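Local coordinates for protein putative hyaluronoglucosaminidase (Clostridium perfringens, PDB 6PWI) that belongs to glycoside hydrolase family 84 and probably has hexosaminidase activity, the present chain carrying its catalytic barrel and flanking domains, at residues L520-N531 against V550-I561. Numbering follows the deposited sequence.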
# COMPACT_ATOMS: atom_id res chain seq x y z
N LEU A 520 6.17 -7.64 -32.84
CA LEU A 520 7.07 -8.70 -32.40
C LEU A 520 8.12 -8.13 -31.44
O LEU A 520 8.55 -8.81 -30.52
CB LEU A 520 7.73 -9.39 -33.61
CG LEU A 520 6.90 -10.47 -34.31
CD1 LEU A 520 7.56 -10.91 -35.61
CD2 LEU A 520 6.67 -11.68 -33.41
N ASP A 521 8.51 -6.86 -31.64
CA ASP A 521 9.38 -6.18 -30.70
C ASP A 521 8.70 -6.12 -29.33
O ASP A 521 9.32 -6.40 -28.30
CB ASP A 521 9.78 -4.78 -31.18
CG ASP A 521 10.97 -4.75 -32.13
OD1 ASP A 521 11.77 -5.71 -32.13
OD2 ASP A 521 11.09 -3.74 -32.87
N GLU A 522 7.42 -5.75 -29.32
CA GLU A 522 6.67 -5.62 -28.09
C GLU A 522 6.61 -6.96 -27.36
O GLU A 522 6.84 -7.02 -26.15
CB GLU A 522 5.28 -5.04 -28.36
CG GLU A 522 5.32 -3.59 -28.81
CD GLU A 522 6.10 -2.66 -27.89
OE1 GLU A 522 5.74 -2.56 -26.70
OE2 GLU A 522 7.09 -2.06 -28.37
N TYR A 523 6.33 -8.03 -28.10
CA TYR A 523 6.16 -9.34 -27.49
C TYR A 523 7.51 -9.94 -27.07
O TYR A 523 7.58 -10.66 -26.08
CB TYR A 523 5.26 -10.24 -28.33
CG TYR A 523 3.79 -9.99 -28.06
CD1 TYR A 523 3.12 -10.71 -27.09
CD2 TYR A 523 3.09 -9.01 -28.75
CE1 TYR A 523 1.78 -10.48 -26.82
CE2 TYR A 523 1.75 -8.77 -28.49
CZ TYR A 523 1.09 -9.51 -27.53
OH TYR A 523 -0.23 -9.29 -27.26
N GLN A 524 8.58 -9.60 -27.80
CA GLN A 524 9.90 -10.11 -27.45
C GLN A 524 10.34 -9.51 -26.11
O GLN A 524 11.00 -10.18 -25.32
CB GLN A 524 10.91 -9.87 -28.58
CG GLN A 524 12.22 -10.64 -28.42
CD GLN A 524 12.05 -12.14 -28.44
OE1 GLN A 524 11.28 -12.71 -29.23
NE2 GLN A 524 12.78 -12.82 -27.57
N GLU A 525 9.95 -8.25 -25.87
CA GLU A 525 10.26 -7.56 -24.63
C GLU A 525 9.54 -8.24 -23.45
O GLU A 525 10.13 -8.42 -22.39
CB GLU A 525 9.90 -6.08 -24.75
CG GLU A 525 10.03 -5.33 -23.44
CD GLU A 525 9.98 -3.81 -23.59
OE1 GLU A 525 8.94 -3.22 -23.23
OE2 GLU A 525 10.98 -3.23 -24.05
N ILE A 526 8.27 -8.62 -23.65
CA ILE A 526 7.52 -9.33 -22.63
C ILE A 526 8.24 -10.65 -22.34
O ILE A 526 8.51 -10.96 -21.18
CB ILE A 526 6.05 -9.55 -23.04
CG1 ILE A 526 5.29 -8.23 -23.15
CG2 ILE A 526 5.37 -10.53 -22.09
CD1 ILE A 526 3.94 -8.36 -23.81
N LEU A 527 8.56 -11.39 -23.40
CA LEU A 527 9.16 -12.71 -23.27
C LEU A 527 10.50 -12.62 -22.54
O LEU A 527 10.77 -13.42 -21.64
CB LEU A 527 9.32 -13.33 -24.66
CG LEU A 527 10.02 -14.69 -24.69
CD1 LEU A 527 9.24 -15.74 -23.91
CD2 LEU A 527 10.24 -15.16 -26.12
N ASP A 528 11.32 -11.64 -22.92
CA ASP A 528 12.63 -11.46 -22.31
C ASP A 528 12.48 -11.18 -20.81
O ASP A 528 13.25 -11.70 -20.00
CB ASP A 528 13.44 -10.37 -23.01
CG ASP A 528 13.99 -10.80 -24.37
OD1 ASP A 528 14.16 -12.03 -24.58
OD2 ASP A 528 14.26 -9.91 -25.20
N ALA A 529 11.48 -10.37 -20.46
CA ALA A 529 11.20 -10.04 -19.08
C ALA A 529 10.90 -11.32 -18.29
O ALA A 529 11.38 -11.48 -17.17
CB ALA A 529 10.07 -9.04 -19.01
N THR A 530 10.12 -12.23 -18.88
CA THR A 530 9.72 -13.44 -18.18
C THR A 530 10.90 -14.41 -18.07
O THR A 530 10.84 -15.35 -17.27
CB THR A 530 8.53 -14.14 -18.86
OG1 THR A 530 8.97 -14.71 -20.09
CG2 THR A 530 7.33 -13.24 -19.05
N ASN A 531 11.95 -14.19 -18.87
CA ASN A 531 13.09 -15.09 -18.89
C ASN A 531 14.25 -14.54 -18.05
O ASN A 531 15.09 -15.30 -17.58
CB ASN A 531 13.52 -15.47 -20.31
CG ASN A 531 12.59 -16.46 -20.98
OD1 ASN A 531 11.99 -17.31 -20.34
ND2 ASN A 531 12.46 -16.35 -22.29
N VAL A 550 4.20 -15.53 -14.12
CA VAL A 550 5.25 -15.27 -15.08
C VAL A 550 5.30 -16.43 -16.07
O VAL A 550 5.54 -16.23 -17.25
CB VAL A 550 6.60 -15.01 -14.37
CG1 VAL A 550 7.74 -14.80 -15.35
CG2 VAL A 550 6.50 -13.83 -13.42
N ASP A 551 5.05 -17.65 -15.57
CA ASP A 551 5.02 -18.85 -16.38
C ASP A 551 3.89 -18.76 -17.41
O ASP A 551 4.07 -19.08 -18.58
CB ASP A 551 4.90 -20.11 -15.52
CG ASP A 551 6.15 -20.46 -14.73
OD1 ASP A 551 7.25 -20.03 -15.14
OD2 ASP A 551 6.03 -21.18 -13.70
N SER A 552 2.73 -18.29 -16.95
CA SER A 552 1.58 -18.17 -17.82
C SER A 552 1.85 -17.10 -18.88
O SER A 552 1.59 -17.31 -20.06
CB SER A 552 0.33 -17.89 -17.03
OG SER A 552 -0.80 -17.90 -17.87
N LEU A 553 2.43 -15.97 -18.45
CA LEU A 553 2.71 -14.87 -19.35
C LEU A 553 3.78 -15.25 -20.38
O LEU A 553 3.72 -14.81 -21.53
CB LEU A 553 3.13 -13.63 -18.55
CG LEU A 553 3.42 -12.39 -19.39
CD1 LEU A 553 2.17 -11.90 -20.10
CD2 LEU A 553 4.03 -11.29 -18.54
N ARG A 554 4.77 -16.05 -19.96
CA ARG A 554 5.81 -16.49 -20.88
C ARG A 554 5.16 -17.24 -22.04
O ARG A 554 5.45 -16.96 -23.20
CB ARG A 554 6.86 -17.35 -20.17
CG ARG A 554 7.94 -17.89 -21.09
CD ARG A 554 8.98 -18.78 -20.42
NE ARG A 554 9.49 -18.17 -19.19
CZ ARG A 554 9.14 -18.53 -17.96
NH1 ARG A 554 9.65 -17.90 -16.91
NH2 ARG A 554 8.27 -19.51 -17.77
N ASP A 555 4.26 -18.16 -21.71
CA ASP A 555 3.54 -18.96 -22.69
C ASP A 555 2.69 -18.06 -23.60
O ASP A 555 2.65 -18.30 -24.81
CB ASP A 555 2.76 -20.09 -22.02
CG ASP A 555 3.65 -21.04 -21.22
OD1 ASP A 555 4.88 -21.10 -21.50
OD2 ASP A 555 3.12 -21.73 -20.32
N LEU A 556 2.02 -17.05 -23.02
CA LEU A 556 1.22 -16.12 -23.82
C LEU A 556 2.12 -15.42 -24.84
O LEU A 556 1.73 -15.27 -25.99
CB LEU A 556 0.52 -15.07 -22.95
CG LEU A 556 -0.65 -15.51 -22.06
CD1 LEU A 556 -1.29 -14.29 -21.44
CD2 LEU A 556 -1.69 -16.32 -22.81
N ALA A 557 3.30 -14.98 -24.40
CA ALA A 557 4.22 -14.29 -25.30
C ALA A 557 4.68 -15.22 -26.42
O ALA A 557 4.74 -14.81 -27.58
CB ALA A 557 5.40 -13.74 -24.53
N GLU A 558 4.98 -16.48 -26.08
CA GLU A 558 5.43 -17.45 -27.07
C GLU A 558 4.30 -17.75 -28.05
O GLU A 558 4.55 -17.89 -29.24
CB GLU A 558 6.00 -18.70 -26.39
CG GLU A 558 7.48 -18.58 -26.11
CD GLU A 558 8.07 -19.52 -25.07
OE1 GLU A 558 7.30 -20.27 -24.43
OE2 GLU A 558 9.31 -19.49 -24.89
N SER A 559 3.07 -17.83 -27.54
CA SER A 559 1.89 -18.13 -28.34
C SER A 559 1.62 -17.00 -29.34
O SER A 559 1.33 -17.25 -30.50
CB SER A 559 0.70 -18.38 -27.46
OG SER A 559 -0.47 -18.59 -28.23
N THR A 560 1.72 -15.76 -28.86
CA THR A 560 1.43 -14.62 -29.71
C THR A 560 2.47 -14.55 -30.83
O THR A 560 2.12 -14.31 -31.98
CB THR A 560 1.32 -13.33 -28.89
OG1 THR A 560 0.30 -13.57 -27.90
CG2 THR A 560 0.96 -12.12 -29.72
N ILE A 561 3.74 -14.79 -30.48
CA ILE A 561 4.83 -14.73 -31.44
C ILE A 561 4.64 -15.81 -32.51
O ILE A 561 4.85 -15.55 -33.70
CB ILE A 561 6.20 -14.81 -30.72
CG1 ILE A 561 6.45 -13.56 -29.87
CG2 ILE A 561 7.33 -15.05 -31.71
CD1 ILE A 561 7.66 -13.65 -28.96
O HOH W 1 -1.28 -11.66 -26.80
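Two antiparallel helices of the C-terminal helical bundle meet here by knobs-into-holes packing, L527 lodging among R554, A557, E558 and I561, and I561 in return among L520, Y523, Q524 and L527. The segment axes come within 8.8 Å at an angle of 150°. Backbones are nearest at L527 and the small A557, whose CA atoms are 5.6 Å apart; the CB atoms of L527 and A557 are 3.9 Å apart. From there CD1 of L527 lies against CG of R554, while CD2 reaches CD1 of I561. I561 also sets CG1 against CB of Y523 and CG2 against CD2 of L520.

Deeper in the bundle, the CG2 methyl of T560 lies over one face of the Y523 ring in a CH-pi contact, 3.4 Å from the ring centroid and almost on the normal. With chi1 at -56° the methyl is anti to the backbone N and OG1 sits beside that N, where it donates to the carbonyl O of L556 at 2.9 Å. A water donates to T560 OG1 and also binds Y523 OH.

At the other end R554 reaches across, its chain bent at chi3 (-48°). NH1 donates to the backbone O of T530 at 2.8 Å, from above the carbonyl plane, and NE to OD1 of N531 at 2.9 Å, a more bent bond. NH2 makes a salt bridge with D551 OD1, so three bonds fix the guanidinium's rotation.

Helix 467-475 packs F473 against T530, V550 and L553, helix 613-623 covers Y523 and T560 with F616, and helix 575-591 lies along D555 and S559.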